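Local structure of beta-galactoside-binding lectin (Gallus gallus, 1QMJ) at residues A[25-29]-A[121-125]. The protein binds beta-galactosides such as lactose as a homodimeric galectin and may take part in regulating differentiation. Residues are numbered along the deposited sequence; the frame is centred on the assembly and turned at random.
Sequences DAKGF and EGDFK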
# COMPACT_ATOMS: atom_id res chain seq x y z
N ASP A 25 -0.24 22.69 6.94
CA ASP A 25 -0.02 23.03 8.36
C ASP A 25 0.68 21.88 9.05
O ASP A 25 0.50 21.64 10.26
CB ASP A 25 -1.36 23.29 9.05
CG ASP A 25 -2.45 22.31 8.62
OD1 ASP A 25 -3.00 22.44 7.46
OD2 ASP A 25 -2.82 21.37 9.41
N ALA A 26 1.46 21.20 8.26
CA ALA A 26 2.22 20.04 8.68
C ALA A 26 3.29 20.40 9.72
O ALA A 26 4.08 21.33 9.53
CB ALA A 26 2.94 19.42 7.48
N LYS A 27 3.25 19.62 10.79
CA LYS A 27 4.21 19.73 11.89
C LYS A 27 5.46 18.99 11.45
O LYS A 27 6.58 19.36 11.83
CB LYS A 27 3.67 19.04 13.14
CG LYS A 27 2.71 19.87 13.99
CD LYS A 27 2.36 19.14 15.28
CE LYS A 27 1.52 19.95 16.26
NZ LYS A 27 1.30 19.25 17.53
N GLY A 28 5.15 17.99 10.66
CA GLY A 28 6.10 17.07 10.06
C GLY A 28 5.39 15.74 9.78
O GLY A 28 4.23 15.55 10.17
N PHE A 29 6.10 14.88 9.12
CA PHE A 29 5.60 13.54 8.79
C PHE A 29 6.79 12.60 8.81
O PHE A 29 7.94 13.04 8.91
CB PHE A 29 4.93 13.53 7.41
CG PHE A 29 5.87 13.83 6.25
CD1 PHE A 29 6.15 15.16 5.92
CD2 PHE A 29 6.46 12.79 5.53
CE1 PHE A 29 7.02 15.44 4.86
CE2 PHE A 29 7.33 13.07 4.47
CZ PHE A 29 7.61 14.40 4.14
N GLU A 121 3.27 8.13 8.41
CA GLU A 121 2.56 8.78 9.51
C GLU A 121 2.75 10.29 9.51
O GLU A 121 3.58 10.84 8.78
CB GLU A 121 2.98 8.17 10.85
CG GLU A 121 4.46 8.28 11.17
CD GLU A 121 4.84 7.60 12.48
OE1 GLU A 121 4.52 6.40 12.65
OE2 GLU A 121 5.47 8.26 13.34
N GLY A 122 1.96 10.97 10.34
CA GLY A 122 2.05 12.41 10.42
C GLY A 122 1.17 13.14 9.43
O GLY A 122 0.18 12.60 8.91
N ASP A 123 1.54 14.38 9.16
CA ASP A 123 0.78 15.24 8.27
C ASP A 123 1.16 15.08 6.80
O ASP A 123 1.66 16.02 6.17
CB ASP A 123 0.94 16.69 8.71
CG ASP A 123 0.56 16.89 10.17
OD1 ASP A 123 -0.56 16.50 10.55
OD2 ASP A 123 1.40 17.40 10.94
N PHE A 124 0.89 13.89 6.28
CA PHE A 124 1.17 13.58 4.88
C PHE A 124 -0.05 12.84 4.36
O PHE A 124 -0.65 12.02 5.06
CB PHE A 124 2.41 12.68 4.76
CG PHE A 124 2.94 12.54 3.36
CD1 PHE A 124 3.55 13.61 2.71
CD2 PHE A 124 2.86 11.32 2.69
CE1 PHE A 124 4.08 13.47 1.43
CE2 PHE A 124 3.39 11.17 1.41
CZ PHE A 124 4.00 12.25 0.78
N LYS A 125 -0.47 13.18 3.15
CA LYS A 125 -1.61 12.54 2.52
C LYS A 125 -1.09 11.67 1.37
O LYS A 125 -0.62 12.19 0.36
CB LYS A 125 -2.60 13.58 2.01
CG LYS A 125 -3.91 13.00 1.52
CD LYS A 125 -4.68 14.00 0.67
CE LYS A 125 -3.96 14.31 -0.64
NZ LYS A 125 -3.81 13.10 -1.52
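Two nearly straight hydrogen bonds tie Asp123 to the loop 25-29. The amide N of Lys27 gives its hydrogen to Asp123 OD2 at 2.9 Å, meeting the oxygen on its anti side, somewhat out of the carboxylate plane. In return Asp123 N donates to Gly28 O, 3.1 Å away. Asp123 suits this place because its short side chain carries an acceptor next to its own backbone donor; chi1 of -54° sets CG beside the backbone N, and the carboxylate thus accepts from Lys27 N close to where the aspartate's own N-H donates to Gly28 O. Asp123 is also the centre of an inverse gamma turn, whose Phe124 N to Gly122 O bond is weak.

Small residues allow the backbones to come close. The methyl of Ala26 lies against the aspartate, Ala26 CB 3.6 Å from Asp123 CB, and so short a side chain leaves room for the loop to run near it. Gly122 forms a non-hydrogen-bonded antiparallel bridge with Phe29, their CA atoms 4.1 Å apart; having no side chain lets it approach Phe29 CA and Gly28 O this closely, and its positive phi (89°) suits glycine.

The apolar part is an offset stack of Phe29 and Phe124, ring centroids 4.8 Å apart and planes inclined by 21°. Phe124 CD1 lies over the centre of the Phe29 ring. Phe29 CB and Phe124 CB touch at 3.8 Å. Phenylalanine suits both places because its large apolar ring fills space between the sheets with no polar atom to satisfy.

Together these contacts join the loop after strand 16-22 to the turn between strands 117-122 and 124-131, where the chain passes from one sheet of the galectin beta-sandwich to the other. Phe29 extends from strand 29-33 and Phe124 from strand 124-131, so their stack spans the two sheets, packed against Ile22 of strand 16-22 and against Ile86 and Val84 of strand 83-90.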